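Local coordinates for protein lysyl oxidase (Pichia pastoris, PDB 1W7C) that probably oxidises primary amines, the lysine side chain among them, with a copper ion and a built-in topaquinone cofactor, at residues P16-W21 and L69-E74; L56-L61 and D385-D390; I20-A25 and P79-R84; N568-N573 and F678-S683. All blocks are in the same frame, centred on the assembly; numbering follows the deposited sequence. Where two conformers were deposited one is given.

Contacts 1 and 3 start from the same loop, between strand 11-12 and helix 26-39, and share Ile20 and Trp21. Their second segments follow each other as helix 65-73 and strand 82-89, and their centres are about 13 Å apart. Contact 2 lies about 12 Å from contact 3, centre to centre. Its strand 53-61 is the sheet neighbour of strand 82-89, and it reaches forward to strand 380-388 of the enzyme domain. Contacts 1 and 3 tie the N-terminal loop to the N2 region, and contact 2 joins that region to the enzyme domain. Contact 4 comes last in the chain, about 41 Å from contact 2 between centres, inside the enzyme domain and beside the second subunit.

Contact 1. Residues P16-W21 and L69-E74; sequences PKTNIW and LTYLDE
Lys17 and Leu72 are the residues whose CA atoms come nearest across the contact, 6.7 Å apart, where the irregular chain of residues 16-21 passes the end of helix 65-73. Tyr71 carries most of the contact. Its CG is anti to the backbone N (chi1 171°), and the ring extends toward the loop, where Thr18 N donates to Tyr71 OH over 2.9 Å. The nitrogen lies in the ring plane and the bond is fairly straight, 160° at the hydrogen. Lys17 runs over one face of the ring in the opposite direction: its CD makes a CH-pi contact 4.3 Å from the Tyr71 centroid, and NZ adds a cation-pi contact. A lysine suits this place because its tip also meets a carbonyl of the last helical turn, where the helix dipole probably concentrates negative charge. Lys17 NZ donates to Tyr71 O over 3.0 Å, nearly along the C=O axis, and one water accepts from NZ while donating to that same oxygen. An Asx turn, Asn19 OD1 accepting from Trp21 N, curls the loop through Ile20 and Trp21. Ile20 CG2 packs 3.7 Å from Tyr71 CE2, while Trp21 CH2 meets Leu72 CD1 tip to tip at 3.8 Å, at the indole edge. An alanine at Tyr71 would probably leave Thr18 N without its acceptor and open a gap beside Ile20 and the Lys17 chain. Trp21 NE1 is bonded outside the contact, to Tyr333 OH, and Tyr322 stacks on the indole.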
# COMPACT_ATOMS: atom_id res chain seq x y z
N PRO A 16 3.62 -30.79 -13.36
CA PRO A 16 2.62 -31.44 -14.22
C PRO A 16 3.06 -31.60 -15.68
O PRO A 16 2.68 -32.57 -16.34
CB PRO A 16 1.42 -30.50 -14.12
CG PRO A 16 1.60 -29.81 -12.82
CD PRO A 16 3.07 -29.64 -12.63
N LYS A 17 3.80 -30.62 -16.18
CA LYS A 17 4.25 -30.59 -17.56
C LYS A 17 5.67 -30.05 -17.61
O LYS A 17 6.23 -29.68 -16.58
CB LYS A 17 3.33 -29.70 -18.39
CG LYS A 17 1.89 -30.21 -18.47
CD LYS A 17 1.74 -31.30 -19.53
CE LYS A 17 0.34 -31.93 -19.57
NZ LYS A 17 0.02 -32.58 -20.93
N THR A 18 6.27 -30.05 -18.79
CA THR A 18 7.58 -29.45 -19.05
C THR A 18 7.47 -27.93 -19.06
O THR A 18 6.50 -27.37 -19.62
CB THR A 18 8.07 -29.92 -20.44
OG1 THR A 18 8.31 -31.34 -20.41
CG2 THR A 18 9.42 -29.32 -20.81
N ASN A 19 8.50 -27.26 -18.57
CA ASN A 19 8.57 -25.83 -18.68
C ASN A 19 8.99 -25.41 -20.09
O ASN A 19 10.19 -25.26 -20.40
CB ASN A 19 9.51 -25.32 -17.62
CG ASN A 19 9.51 -23.77 -17.56
OD1 ASN A 19 9.18 -23.05 -18.51
ND2 ASN A 19 9.91 -23.26 -16.41
N ILE A 20 7.99 -25.22 -20.94
CA ILE A 20 8.19 -24.89 -22.34
C ILE A 20 8.60 -23.43 -22.55
O ILE A 20 8.81 -23.00 -23.69
CB ILE A 20 6.90 -25.22 -23.15
CG1 ILE A 20 5.66 -24.54 -22.54
CG2 ILE A 20 6.72 -26.74 -23.19
CD1 ILE A 20 4.43 -24.58 -23.41
N TRP A 21 8.69 -22.67 -21.46
CA TRP A 21 9.09 -21.28 -21.51
C TRP A 21 10.52 -21.07 -21.04
O TRP A 21 10.98 -19.93 -21.02
CB TRP A 21 8.12 -20.40 -20.67
CG TRP A 21 6.69 -20.66 -20.96
CD1 TRP A 21 5.95 -20.10 -21.95
CD2 TRP A 21 5.83 -21.58 -20.29
NE1 TRP A 21 4.67 -20.59 -21.93
CE2 TRP A 21 4.57 -21.52 -20.93
CE3 TRP A 21 5.99 -22.47 -19.22
CZ2 TRP A 21 3.48 -22.24 -20.49
CZ3 TRP A 21 4.91 -23.20 -18.80
CH2 TRP A 21 3.67 -23.10 -19.44
N LEU A 69 -1.33 -23.93 -24.79
CA LEU A 69 -2.51 -24.41 -24.08
C LEU A 69 -2.92 -25.81 -24.50
O LEU A 69 -3.32 -26.61 -23.66
CB LEU A 69 -3.68 -23.43 -24.27
CG LEU A 69 -3.51 -22.09 -23.52
CD1 LEU A 69 -4.78 -21.31 -23.68
CD2 LEU A 69 -3.21 -22.25 -22.06
N THR A 70 -2.78 -26.14 -25.79
CA THR A 70 -3.08 -27.48 -26.26
C THR A 70 -2.16 -28.49 -25.55
O THR A 70 -2.58 -29.56 -25.11
CB THR A 70 -2.96 -27.55 -27.79
OG1 THR A 70 -3.88 -26.60 -28.38
CG2 THR A 70 -3.42 -28.89 -28.33
N TYR A 71 -0.89 -28.15 -25.41
CA TYR A 71 0.06 -28.97 -24.66
C TYR A 71 -0.31 -29.10 -23.18
O TYR A 71 -0.32 -30.19 -22.63
CB TYR A 71 1.47 -28.39 -24.82
CG TYR A 71 2.48 -29.05 -23.92
CD1 TYR A 71 2.86 -30.36 -24.12
CD2 TYR A 71 3.05 -28.35 -22.89
CE1 TYR A 71 3.76 -30.99 -23.30
CE2 TYR A 71 3.97 -28.95 -22.05
CZ TYR A 71 4.31 -30.28 -22.24
OH TYR A 71 5.20 -30.85 -21.41
N LEU A 72 -0.60 -27.98 -22.52
CA LEU A 72 -0.87 -27.99 -21.08
C LEU A 72 -2.17 -28.67 -20.71
O LEU A 72 -2.23 -29.33 -19.68
CB LEU A 72 -0.93 -26.55 -20.54
CG LEU A 72 0.38 -25.77 -20.64
CD1 LEU A 72 0.16 -24.33 -20.24
CD2 LEU A 72 1.49 -26.39 -19.80
N ASP A 73 -3.19 -28.49 -21.56
CA ASP A 73 -4.57 -28.80 -21.19
C ASP A 73 -5.22 -29.94 -21.99
O ASP A 73 -6.19 -30.52 -21.51
CB ASP A 73 -5.45 -27.57 -21.37
CG ASP A 73 -5.15 -26.47 -20.40
OD1 ASP A 73 -4.44 -26.69 -19.36
OD2 ASP A 73 -5.66 -25.36 -20.63
N GLU A 74 -4.71 -30.20 -23.19
CA GLU A 74 -5.37 -31.10 -24.15
C GLU A 74 -4.42 -32.16 -24.74
O GLU A 74 -4.63 -32.66 -25.83
CB GLU A 74 -6.08 -30.30 -25.27
CG GLU A 74 -7.18 -29.35 -24.74
CD GLU A 74 -7.86 -28.51 -25.80
OE1 GLU A 74 -7.66 -28.77 -27.00
OE2 GLU A 74 -8.61 -27.59 -25.43
O HOH W 1 0.61 -32.61 -23.46

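Contact 2. Residues L56-L61 and D385-D390; sequences LWIETL and DTFEYD
Trp57 sets off from its backbone away from residues 385-390, yet its indole comes back to bond a buried carboxylate on that strand. Trp57 NE1 donates to Glu388 OE1 over 3.0 Å, at 156° about the hydrogen, meeting the oxygen on its anti side and close to the carboxylate plane. The two side chains lie side by side and point the same way. Glu388 suits the site because its other partners are also donors: Arg315 forms a salt bridge with OE1 and Asn365 ND2 bonds OE2. A phenylalanine at Trp57 would probably leave Glu388 OE1 without this donor and the carboxylate less firmly fixed in rotation. The main chains meet at Leu56 O, which accepts from Tyr389 N at 2.9 Å and receives a CA-H...O contact from Glu388 CA at 3.3 Å. On the side facing helix 26-39, Phe387 CG stands anti to the backbone N (chi1 176°), its CE1 packing 3.7 Å from Ile58 CD1, and Val29 and Leu33 of the helix extend this apolar patch. A water donates to Phe387 O at 2.7 Å and takes a weak bond from Ile58 N, filling in where the strands diverge. Their directions differ by 145°, so this is a splayed junction between an N2-domain strand and an enzyme-domain strand, beside a classic beta bulge of Leu56 and Trp57 opposite Val86 of strand 82-89.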
# COMPACT_ATOMS: atom_id res chain seq x y z
N LEU A 56 24.89 -10.94 -30.99
CA LEU A 56 24.59 -10.31 -29.69
C LEU A 56 23.91 -11.25 -28.71
O LEU A 56 24.41 -11.46 -27.61
CB LEU A 56 23.71 -9.06 -29.85
CG LEU A 56 24.32 -7.79 -30.37
CD1 LEU A 56 24.43 -7.85 -31.87
CD2 LEU A 56 23.47 -6.59 -29.92
N TRP A 57 22.76 -11.77 -29.13
CA TRP A 57 21.82 -12.47 -28.24
C TRP A 57 21.34 -13.78 -28.86
O TRP A 57 21.20 -13.88 -30.08
CB TRP A 57 20.62 -11.57 -27.96
CG TRP A 57 20.98 -10.35 -27.18
CD1 TRP A 57 21.89 -10.26 -26.16
CD2 TRP A 57 20.48 -9.03 -27.39
NE1 TRP A 57 21.96 -8.96 -25.72
CE2 TRP A 57 21.10 -8.19 -26.45
CE3 TRP A 57 19.54 -8.47 -28.28
CZ2 TRP A 57 20.84 -6.82 -26.38
CZ3 TRP A 57 19.28 -7.10 -28.21
CH2 TRP A 57 19.93 -6.29 -27.27
N ILE A 58 21.15 -14.77 -28.00
CA ILE A 58 20.58 -16.06 -28.34
C ILE A 58 19.72 -16.51 -27.16
O ILE A 58 20.25 -16.72 -26.07
CB ILE A 58 21.66 -17.15 -28.58
CG1 ILE A 58 22.61 -16.75 -29.71
CG2 ILE A 58 20.96 -18.47 -28.89
CD1 ILE A 58 23.79 -17.70 -29.89
N GLU A 59 18.41 -16.57 -27.38
CA GLU A 59 17.48 -16.90 -26.30
C GLU A 59 16.28 -17.69 -26.79
O GLU A 59 16.04 -17.80 -27.98
CB GLU A 59 17.01 -15.64 -25.57
CG GLU A 59 16.12 -14.76 -26.41
CD GLU A 59 15.32 -13.73 -25.62
OE1 GLU A 59 15.39 -13.72 -24.37
OE2 GLU A 59 14.61 -12.96 -26.29
N THR A 60 15.51 -18.22 -25.83
CA THR A 60 14.29 -18.93 -26.18
C THR A 60 13.28 -18.02 -26.87
O THR A 60 13.00 -16.93 -26.37
CB THR A 60 13.67 -19.49 -24.94
OG1 THR A 60 14.58 -20.44 -24.36
CG2 THR A 60 12.37 -20.25 -25.25
N LEU A 61 12.76 -18.46 -28.01
CA LEU A 61 11.59 -17.85 -28.61
C LEU A 61 10.40 -18.62 -28.05
O LEU A 61 10.19 -19.79 -28.41
CB LEU A 61 11.65 -17.96 -30.14
CG LEU A 61 10.46 -17.37 -30.87
CD1 LEU A 61 10.36 -15.87 -30.67
CD2 LEU A 61 10.58 -17.69 -32.36
N ASP A 385 20.11 -18.10 -16.27
CA ASP A 385 21.20 -17.85 -17.21
C ASP A 385 20.78 -16.95 -18.33
O ASP A 385 19.57 -16.74 -18.57
CB ASP A 385 21.75 -19.19 -17.75
CG ASP A 385 20.65 -20.11 -18.18
OD1 ASP A 385 19.93 -19.78 -19.16
OD2 ASP A 385 20.45 -21.19 -17.57
N THR A 386 21.78 -16.33 -18.96
CA THR A 386 21.60 -15.52 -20.15
C THR A 386 22.78 -15.80 -21.08
O THR A 386 23.78 -16.41 -20.69
CB THR A 386 21.58 -14.01 -19.82
OG1 THR A 386 22.78 -13.69 -19.11
CG2 THR A 386 20.39 -13.63 -18.92
N PHE A 387 22.69 -15.27 -22.28
CA PHE A 387 23.78 -15.28 -23.26
C PHE A 387 23.95 -13.91 -23.86
O PHE A 387 22.99 -13.32 -24.35
CB PHE A 387 23.53 -16.31 -24.38
CG PHE A 387 24.59 -16.29 -25.45
CD1 PHE A 387 24.47 -15.49 -26.56
CD2 PHE A 387 25.76 -17.02 -25.26
CE1 PHE A 387 25.48 -15.46 -27.51
CE2 PHE A 387 26.76 -17.00 -26.20
CZ PHE A 387 26.63 -16.21 -27.32
N GLU A 388 25.16 -13.37 -23.81
CA GLU A 388 25.43 -12.10 -24.52
C GLU A 388 26.85 -12.11 -25.05
O GLU A 388 27.77 -12.47 -24.33
CB GLU A 388 25.26 -10.87 -23.63
CG GLU A 388 23.92 -10.79 -22.94
CD GLU A 388 23.70 -9.44 -22.30
OE1 GLU A 388 23.26 -8.48 -23.03
OE2 GLU A 388 23.92 -9.35 -21.07
N TYR A 389 27.03 -11.68 -26.29
CA TYR A 389 28.36 -11.38 -26.84
C TYR A 389 29.35 -12.50 -26.54
O TYR A 389 30.38 -12.30 -25.86
CB TYR A 389 28.92 -10.10 -26.24
CG TYR A 389 28.09 -8.87 -26.37
CD1 TYR A 389 28.00 -8.17 -27.58
CD2 TYR A 389 27.44 -8.34 -25.26
CE1 TYR A 389 27.26 -7.01 -27.67
CE2 TYR A 389 26.71 -7.19 -25.34
CZ TYR A 389 26.61 -6.52 -26.54
OH TYR A 389 25.89 -5.37 -26.59
N ASP A 390 29.00 -13.67 -27.02
CA ASP A 390 29.90 -14.83 -27.04
C ASP A 390 30.03 -15.58 -25.70
O ASP A 390 30.74 -16.57 -25.66
CB ASP A 390 31.30 -14.43 -27.56
CG ASP A 390 31.27 -13.94 -29.02
OD1 ASP A 390 32.23 -13.21 -29.41
OD2 ASP A 390 30.37 -14.24 -29.84
O HOH W 2 20.50 -13.46 -25.31

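Contact 3. Residues I20-A25 and P79-R84; sequences IWTSLA and PPRNAR
The loop that leads into helix 26-39 turns the backbone carbonyls of Thr22 and Ser23 toward Arg81, near the start of strand 82-89. The guanidinium, on a chain bent at chi2 (62°), takes Thr22 O end-on with both terminal nitrogens: Arg81 NH1 donates a hydrogen bond to Thr22 O over 3.0 Å and Arg81 NH2 another over 3.3 Å. Both nitrogens come from the same face of the carbonyl plane, NH1 tilted only 21° out of it and NH2 well above. Arg81 NH2 also makes a weak bond to Ser23 O at 3.1 Å. A water completes the row, accepting from Arg81 NH1 at 3.0 Å and donating to Ile20 O at 2.7 Å. An arginine fits because it can serve several carbonyls along one edge while its flat face stays available for packing. Leu24 CD2 lies over that face, 4.1 Å from Arg81 CZ, as the two side chains slide past each other in opposite directions. The other branch of the leucine, CD1, touches Ala83 CB at 4.0 Å, where a small residue leaves room for it. At the other end Ile20 CD1 touches Pro79 CG, the side chains crossing at about a right angle. Arg81 NE forms a salt bridge with Glu28, which also accepts from the backbone N of Ala25, the N-cap residue, tying the arginine to one half of a capping box at the start of helix 26-39.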
# COMPACT_ATOMS: atom_id res chain seq x y z
N ILE A 20 7.99 -25.22 -20.94
CA ILE A 20 8.19 -24.89 -22.34
C ILE A 20 8.60 -23.43 -22.55
O ILE A 20 8.81 -23.00 -23.69
CB ILE A 20 6.90 -25.22 -23.15
CG1 ILE A 20 5.66 -24.54 -22.54
CG2 ILE A 20 6.72 -26.74 -23.19
CD1 ILE A 20 4.43 -24.58 -23.41
N TRP A 21 8.69 -22.67 -21.46
CA TRP A 21 9.09 -21.28 -21.51
C TRP A 21 10.52 -21.07 -21.04
O TRP A 21 10.98 -19.93 -21.02
CB TRP A 21 8.12 -20.40 -20.67
CG TRP A 21 6.69 -20.66 -20.96
CD1 TRP A 21 5.95 -20.10 -21.95
CD2 TRP A 21 5.83 -21.58 -20.29
NE1 TRP A 21 4.67 -20.59 -21.93
CE2 TRP A 21 4.57 -21.52 -20.93
CE3 TRP A 21 5.99 -22.47 -19.22
CZ2 TRP A 21 3.48 -22.24 -20.49
CZ3 TRP A 21 4.91 -23.20 -18.80
CH2 TRP A 21 3.67 -23.10 -19.44
N THR A 22 11.20 -22.14 -20.64
CA THR A 22 12.46 -21.98 -19.96
C THR A 22 13.57 -21.49 -20.89
O THR A 22 13.53 -21.72 -22.11
CB THR A 22 12.83 -23.32 -19.27
OG1 THR A 22 13.78 -23.09 -18.23
CG2 THR A 22 13.48 -24.31 -20.26
N SER A 23 14.57 -20.84 -20.30
CA SER A 23 15.70 -20.33 -21.07
C SER A 23 16.44 -21.46 -21.75
O SER A 23 16.33 -22.64 -21.37
CB SER A 23 16.67 -19.55 -20.18
OG SER A 23 17.36 -20.40 -19.27
N LEU A 24 17.18 -21.12 -22.79
CA LEU A 24 17.98 -22.12 -23.48
C LEU A 24 19.03 -22.73 -22.56
O LEU A 24 19.65 -22.06 -21.74
CB LEU A 24 18.65 -21.51 -24.70
CG LEU A 24 17.72 -21.01 -25.80
CD1 LEU A 24 18.58 -20.36 -26.87
CD2 LEU A 24 16.87 -22.15 -26.37
N ALA A 25 19.19 -24.04 -22.66
CA ALA A 25 20.30 -24.72 -22.02
C ALA A 25 21.62 -24.32 -22.68
O ALA A 25 21.65 -23.91 -23.84
CB ALA A 25 20.09 -26.22 -22.14
N PRO A 79 5.32 -27.82 -28.01
CA PRO A 79 5.58 -26.83 -29.04
C PRO A 79 7.02 -26.91 -29.54
O PRO A 79 7.89 -27.37 -28.77
CB PRO A 79 5.32 -25.51 -28.33
CG PRO A 79 4.40 -25.89 -27.23
CD PRO A 79 4.85 -27.21 -26.75
N PRO A 80 7.28 -26.46 -30.78
CA PRO A 80 8.66 -26.42 -31.26
C PRO A 80 9.55 -25.60 -30.33
O PRO A 80 9.14 -24.57 -29.77
CB PRO A 80 8.54 -25.76 -32.63
CG PRO A 80 7.15 -26.06 -33.06
CD PRO A 80 6.33 -26.00 -31.80
N ARG A 81 10.79 -26.06 -30.20
CA ARG A 81 11.82 -25.43 -29.41
C ARG A 81 12.64 -24.60 -30.40
O ARG A 81 13.31 -25.15 -31.28
CB ARG A 81 12.70 -26.50 -28.75
CG ARG A 81 13.70 -25.96 -27.81
CD ARG A 81 13.12 -25.25 -26.63
NE ARG A 81 14.14 -25.05 -25.62
CZ ARG A 81 13.99 -24.31 -24.51
NH1 ARG A 81 12.83 -23.74 -24.22
NH2 ARG A 81 15.00 -24.19 -23.67
N ASN A 82 12.54 -23.28 -30.27
CA ASN A 82 13.17 -22.35 -31.19
C ASN A 82 13.97 -21.33 -30.39
O ASN A 82 13.61 -21.00 -29.24
CB ASN A 82 12.10 -21.59 -31.97
CG ASN A 82 11.35 -22.46 -32.95
OD1 ASN A 82 11.95 -23.20 -33.73
ND2 ASN A 82 10.03 -22.34 -32.96
N ALA A 83 15.00 -20.79 -31.04
CA ALA A 83 15.74 -19.64 -30.53
C ALA A 83 15.45 -18.38 -31.34
O ALA A 83 15.35 -18.41 -32.54
CB ALA A 83 17.23 -19.94 -30.58
N ARG A 84 15.37 -17.27 -30.62
CA ARG A 84 15.51 -15.92 -31.17
C ARG A 84 16.98 -15.56 -31.04
O ARG A 84 17.57 -15.71 -29.96
CB ARG A 84 14.69 -14.93 -30.36
CG ARG A 84 14.98 -13.46 -30.66
CD ARG A 84 14.28 -12.51 -29.75
NE ARG A 84 14.63 -11.13 -29.99
CZ ARG A 84 15.16 -10.31 -29.11
NH1 ARG A 84 15.48 -10.73 -27.88
NH2 ARG A 84 15.41 -9.03 -29.48
O HOH W 3 10.23 -23.97 -25.77

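Contact 4. Residues N568-N573 and F678-S683; sequences NPRAYN and FNYFDS
Arg570 grips the carbonyl of Tyr680 side-on, with two nitrogens on one oxygen. Arg570 NE, turned in by chi3 (76°), donates to Tyr680 O over 2.8 Å, in the carbonyl plane and on a lone pair, and Arg570 NH2 to the same oxygen over 3.1 Å, tilted from that plane. The remaining donors go to carboxylates, as Arg570 NH1 forms a salt bridge with Glu562 and NH2 with Glu329. Held in this way, the guanidinium lies flat on the Tyr680 ring, its centre 4.0 Å from the ring's and the planes 28° apart, a cation-pi stack. On the opposite face of that ring Tyr572 presents its edge, CE1 standing over the centre in a T-shaped pair, its OH bonded to Gly450 O. Phe678 N donates to Ala571 O over 2.9 Å. Asn568 and Asn679 stack their amides, with planes 16° apart, and two waters bond around them. One accepts from Asn568 ND2 at 3.0 Å and donates to Asn679 OD1 at 2.8 Å. Another accepts from Asn679 ND2 at 2.9 Å and donates to Pro569 O. Both amides also reach the second subunit, where Lys478 O accepts from Asn568 ND2 and Ser658 N donates to Asn679 OD1. Asparagine suits both positions, offering a donor and an acceptor at one tip, and the chemistry implies a charged, well-partnered end within the subunit and a neutral, hydrated one at the dimer interface.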
# COMPACT_ATOMS: atom_id res chain seq x y z
N ASN A 568 -23.39 -14.81 -10.73
CA ASN A 568 -22.41 -13.77 -11.03
C ASN A 568 -21.29 -14.34 -11.89
O ASN A 568 -20.77 -15.41 -11.58
CB ASN A 568 -21.81 -13.22 -9.72
CG ASN A 568 -22.84 -12.55 -8.84
OD1 ASN A 568 -23.57 -11.66 -9.30
ND2 ASN A 568 -22.99 -13.05 -7.62
N PRO A 569 -20.88 -13.62 -12.92
CA PRO A 569 -19.68 -14.02 -13.66
C PRO A 569 -18.48 -14.25 -12.73
O PRO A 569 -18.18 -13.42 -11.86
CB PRO A 569 -19.43 -12.84 -14.58
CG PRO A 569 -20.79 -12.20 -14.83
CD PRO A 569 -21.46 -12.38 -13.45
N ARG A 570 -17.78 -15.35 -12.92
CA ARG A 570 -16.54 -15.55 -12.18
C ARG A 570 -15.57 -14.46 -12.61
O ARG A 570 -15.41 -14.21 -13.80
CB ARG A 570 -15.95 -16.91 -12.53
CG ARG A 570 -16.81 -18.09 -12.13
CD ARG A 570 -16.17 -19.40 -12.36
NE ARG A 570 -15.18 -19.64 -11.34
CZ ARG A 570 -14.28 -20.61 -11.40
NH1 ARG A 570 -14.19 -21.41 -12.45
NH2 ARG A 570 -13.49 -20.80 -10.39
N ALA A 571 -14.92 -13.79 -11.65
CA ALA A 571 -14.09 -12.64 -12.01
C ALA A 571 -12.88 -12.51 -11.11
O ALA A 571 -12.82 -13.06 -10.02
CB ALA A 571 -14.92 -11.36 -11.97
N TYR A 572 -11.90 -11.77 -11.61
CA TYR A 572 -10.79 -11.25 -10.81
C TYR A 572 -10.82 -9.74 -10.92
O TYR A 572 -11.05 -9.17 -12.00
CB TYR A 572 -9.42 -11.82 -11.24
CG TYR A 572 -8.93 -12.96 -10.37
CD1 TYR A 572 -9.52 -14.21 -10.42
CD2 TYR A 572 -7.89 -12.77 -9.46
CE1 TYR A 572 -9.11 -15.22 -9.58
CE2 TYR A 572 -7.45 -13.80 -8.63
CZ TYR A 572 -8.06 -15.04 -8.67
OH TYR A 572 -7.68 -16.07 -7.88
N ASN A 573 -10.60 -9.10 -9.77
CA ASN A 573 -10.52 -7.64 -9.68
C ASN A 573 -9.06 -7.24 -9.73
O ASN A 573 -8.27 -7.74 -8.95
CB ASN A 573 -11.22 -7.23 -8.36
CG ASN A 573 -11.01 -5.80 -7.92
OD1 ASN A 573 -11.00 -5.56 -6.69
ND2 ASN A 573 -10.92 -4.86 -8.81
N PHE A 678 -13.17 -12.17 -7.29
CA PHE A 678 -14.40 -11.40 -7.19
C PHE A 678 -15.51 -12.22 -7.80
O PHE A 678 -15.62 -12.34 -9.00
CB PHE A 678 -14.19 -10.09 -7.92
CG PHE A 678 -15.28 -9.08 -7.74
CD1 PHE A 678 -15.11 -8.03 -6.86
CD2 PHE A 678 -16.49 -9.17 -8.43
CE1 PHE A 678 -16.10 -7.10 -6.67
CE2 PHE A 678 -17.50 -8.19 -8.24
CZ PHE A 678 -17.27 -7.17 -7.36
N ASN A 679 -16.29 -12.87 -6.93
CA ASN A 679 -17.29 -13.84 -7.38
C ASN A 679 -16.70 -15.02 -8.15
O ASN A 679 -17.39 -15.71 -8.87
CB ASN A 679 -18.40 -13.12 -8.18
CG ASN A 679 -19.15 -12.15 -7.34
OD1 ASN A 679 -19.32 -12.34 -6.13
ND2 ASN A 679 -19.66 -11.11 -7.98
N TYR A 680 -15.41 -15.26 -7.95
CA TYR A 680 -14.69 -16.31 -8.65
C TYR A 680 -15.06 -17.68 -8.05
O TYR A 680 -15.06 -18.69 -8.75
CB TYR A 680 -13.18 -16.06 -8.54
CG TYR A 680 -12.35 -17.08 -9.28
CD1 TYR A 680 -12.26 -17.05 -10.65
CD2 TYR A 680 -11.64 -18.07 -8.58
CE1 TYR A 680 -11.52 -17.97 -11.33
CE2 TYR A 680 -10.90 -18.98 -9.25
CZ TYR A 680 -10.83 -18.94 -10.61
OH TYR A 680 -10.09 -19.90 -11.23
N PHE A 681 -15.35 -17.69 -6.76
CA PHE A 681 -15.92 -18.81 -6.04
C PHE A 681 -17.30 -18.42 -5.49
O PHE A 681 -17.74 -17.28 -5.65
CB PHE A 681 -14.98 -19.22 -4.90
CG PHE A 681 -13.58 -19.62 -5.33
CD1 PHE A 681 -13.34 -20.76 -6.10
CD2 PHE A 681 -12.47 -18.90 -4.86
CE1 PHE A 681 -12.06 -21.11 -6.44
CE2 PHE A 681 -11.17 -19.30 -5.19
CZ PHE A 681 -10.98 -20.40 -5.96
N ASP A 682 -17.94 -19.33 -4.78
CA ASP A 682 -19.13 -19.02 -4.02
C ASP A 682 -18.83 -18.36 -2.67
O ASP A 682 -19.72 -17.78 -2.06
CB ASP A 682 -19.93 -20.30 -3.76
CG ASP A 682 -20.58 -20.86 -4.99
OD1 ASP A 682 -20.65 -20.18 -6.03
OD2 ASP A 682 -21.09 -22.01 -4.94
N SER A 683 -17.59 -18.48 -2.22
CA SER A 683 -17.19 -18.01 -0.91
C SER A 683 -15.68 -17.73 -0.92
O SER A 683 -14.95 -18.06 -1.86
CB SER A 683 -17.54 -19.05 0.15
OG SER A 683 -16.86 -20.27 -0.11
O HOH W 4 -21.37 -14.12 -5.36
O HOH W 5 -19.10 -11.00 -10.80